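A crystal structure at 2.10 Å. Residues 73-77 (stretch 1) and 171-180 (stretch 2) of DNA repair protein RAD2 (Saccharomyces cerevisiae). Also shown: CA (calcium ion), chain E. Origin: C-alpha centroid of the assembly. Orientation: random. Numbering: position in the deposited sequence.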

# COMPACT_ATOMS: atom_id res chain seq x y z
N PHE A 73 16.72 -10.63 -33.47
CA PHE A 73 17.08 -10.56 -32.06
C PHE A 73 18.01 -9.39 -31.81
O PHE A 73 18.95 -9.13 -32.57
CB PHE A 73 17.69 -11.90 -31.59
CG PHE A 73 16.67 -12.91 -31.17
CD1 PHE A 73 15.70 -13.36 -32.07
CD2 PHE A 73 16.65 -13.40 -29.87
CE1 PHE A 73 14.73 -14.29 -31.68
CE2 PHE A 73 15.69 -14.34 -29.47
CZ PHE A 73 14.73 -14.78 -30.38
N VAL A 74 17.74 -8.67 -30.73
CA VAL A 74 18.58 -7.53 -30.38
C VAL A 74 19.16 -7.72 -28.98
O VAL A 74 18.41 -8.00 -28.03
CB VAL A 74 17.81 -6.19 -30.45
CG1 VAL A 74 18.74 -5.02 -30.12
CG2 VAL A 74 17.23 -6.01 -31.84
N PHE A 75 20.48 -7.61 -28.88
CA PHE A 75 21.18 -7.73 -27.60
C PHE A 75 21.71 -6.37 -27.12
O PHE A 75 21.95 -5.48 -27.94
CB PHE A 75 22.33 -8.74 -27.72
CG PHE A 75 21.86 -10.16 -27.99
CD1 PHE A 75 21.67 -10.60 -29.29
CD2 PHE A 75 21.60 -11.03 -26.93
CE1 PHE A 75 21.23 -11.90 -29.54
CE2 PHE A 75 21.16 -12.33 -27.18
CZ PHE A 75 20.98 -12.77 -28.48
N ASP A 76 21.88 -6.22 -25.81
CA ASP A 76 22.50 -5.01 -25.25
C ASP A 76 23.98 -4.94 -25.62
O ASP A 76 24.67 -5.96 -25.64
CB ASP A 76 22.43 -5.02 -23.73
CG ASP A 76 21.15 -4.45 -23.18
OD1 ASP A 76 20.41 -3.77 -23.93
OD2 ASP A 76 20.87 -4.69 -21.99
N GLY A 77 24.46 -3.73 -25.92
CA GLY A 77 25.89 -3.47 -25.90
C GLY A 77 26.24 -2.92 -24.52
O GLY A 77 26.08 -3.60 -23.51
N GLU A 171 21.65 0.28 -25.31
CA GLU A 171 20.45 -0.43 -24.87
C GLU A 171 19.67 -1.07 -26.02
O GLU A 171 19.44 -0.46 -27.06
CB GLU A 171 19.54 0.50 -24.05
CG GLU A 171 19.99 0.62 -22.60
CD GLU A 171 19.41 1.84 -21.92
OE1 GLU A 171 19.64 2.96 -22.43
OE2 GLU A 171 18.72 1.68 -20.89
N ALA A 172 19.28 -2.32 -25.82
CA ALA A 172 18.56 -3.06 -26.86
C ALA A 172 17.21 -2.41 -27.22
O ALA A 172 16.87 -2.32 -28.40
CB ALA A 172 18.37 -4.50 -26.44
N GLU A 173 16.47 -1.96 -26.21
CA GLU A 173 15.15 -1.37 -26.44
C GLU A 173 15.25 -0.13 -27.32
O GLU A 173 14.39 0.10 -28.17
CB GLU A 173 14.45 -0.97 -25.13
CG GLU A 173 14.58 -1.95 -24.01
CD GLU A 173 15.72 -1.58 -23.08
OE1 GLU A 173 16.82 -2.16 -23.23
OE2 GLU A 173 15.51 -0.70 -22.22
N ALA A 174 16.28 0.67 -27.10
CA ALA A 174 16.49 1.86 -27.93
C ALA A 174 16.73 1.44 -29.38
O ALA A 174 16.15 2.00 -30.31
CB ALA A 174 17.66 2.70 -27.41
N GLN A 175 17.58 0.44 -29.56
CA GLN A 175 17.86 -0.05 -30.91
C GLN A 175 16.61 -0.64 -31.56
O GLN A 175 16.37 -0.44 -32.75
CB GLN A 175 18.98 -1.08 -30.89
CG GLN A 175 19.37 -1.60 -32.28
CD GLN A 175 20.12 -0.55 -33.08
OE1 GLN A 175 21.16 -0.05 -32.64
NE2 GLN A 175 19.60 -0.21 -34.25
N CYS A 176 15.78 -1.33 -30.77
CA CYS A 176 14.52 -1.87 -31.32
C CYS A 176 13.64 -0.74 -31.86
O CYS A 176 13.11 -0.84 -32.97
CB CYS A 176 13.75 -2.67 -30.26
SG CYS A 176 14.52 -4.26 -29.79
N ALA A 177 13.50 0.33 -31.08
CA ALA A 177 12.68 1.48 -31.51
C ALA A 177 13.21 2.06 -32.83
O ALA A 177 12.43 2.46 -33.70
CB ALA A 177 12.66 2.55 -30.41
N GLU A 178 14.53 2.09 -32.96
CA GLU A 178 15.16 2.60 -34.17
C GLU A 178 14.86 1.69 -35.37
O GLU A 178 14.55 2.18 -36.46
CB GLU A 178 16.67 2.76 -33.96
CG GLU A 178 17.46 3.18 -35.21
CD GLU A 178 17.27 4.65 -35.59
OE1 GLU A 178 16.55 5.39 -34.88
OE2 GLU A 178 17.85 5.08 -36.61
N LEU A 179 14.92 0.37 -35.16
CA LEU A 179 14.60 -0.57 -36.23
C LEU A 179 13.18 -0.34 -36.74
O LEU A 179 12.93 -0.36 -37.96
CB LEU A 179 14.74 -2.02 -35.75
CG LEU A 179 16.13 -2.50 -35.34
CD1 LEU A 179 16.10 -4.02 -35.16
CD2 LEU A 179 17.21 -2.08 -36.34
N LEU A 180 12.25 -0.12 -35.82
CA LEU A 180 10.87 0.11 -36.21
C LEU A 180 10.76 1.44 -36.98
O LEU A 180 10.16 1.49 -38.05
CB LEU A 180 9.94 0.10 -34.99
CG LEU A 180 8.44 0.31 -35.27
CD1 LEU A 180 7.87 -0.78 -36.19
CD2 LEU A 180 7.66 0.39 -33.97
CA CA E . 15.84 -0.29 -20.07
O HOH W 1 15.32 -1.44 -17.95
O HOH W 2 16.57 -2.48 -19.53

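Val74 is the apolar centre of this contact between the strand 73-75 and the helix 172-180, segments that lie 95 or more residues apart in sequence wherever they touch. The two axes approach to 7.8 Å and their N-to-C directions differ by 140°, so strand and helix run in roughly opposing senses. As is usual in an extended strand, side chains alternate: the CA-to-CB bond of Val74 points toward the helix, while those of Phe73 and Phe75 point away. Val74 accordingly has more of its surface covered by the other stretch than any other residue here, and its t rotamer spreads the two methyl groups along the helix. Val74 CG1 lies 3.7 Å from Ala172 CB and 4.0 Å from Gln175 CB; Val74 CG2 lies 3.8 Å from Cys176 SG and 4.0 Å from Leu179 CD1. These are van der Waals distances, and the four partners follow the spacing of a single helical face, 172, 175, 176 and 179. That face is held in shape by regular backbone hydrogen bonds, among them Cys176 N to Ala172 O at 2.8 Å and Leu179 N to Gln175 O at 2.9 Å. Gln175 starts toward the strand, but its end leads away, and its amide group is hydrogen-bonded elsewhere in the structure; what it offers Val74 is the aliphatic base of its side chain.

Toward the start of the helix the chains draw close, with Ala172 CA 4.7 Å from Asp76 CA. The small side chain of Ala172 points toward the strand, and Ala172 CB rests 3.9 Å from Phe75 C, a contact with backbone rather than with the ring. Here the contact turns polar. Asp76 leaves the strand with CB directed sideways, yet its carboxylate reaches the helix: Ala172 N donates a short hydrogen bond of 2.6 Å to Asp76 OD1, with an N-H...O angle of 153°. Backbone amides in the first turn of a helix lack the usual acceptor from a preceding turn, and this carboxylate supplies one just after the N-cap residue, Glu171. The same oxygen, Asp76 OD1, lies 3.5 Å from Glu171 CA.

At the polar edge, Asp76 OD1 also comes within 4.0 Å of Glu173 OE1, bringing two acidic groups close together. The other carboxylate oxygen of Glu173, OE2, binds the calcium ion (CA) at 2.2 Å; the oxygen of water 2 lies 2.4 Å and that of water 1 lies 2.5 Å from the calcium ion.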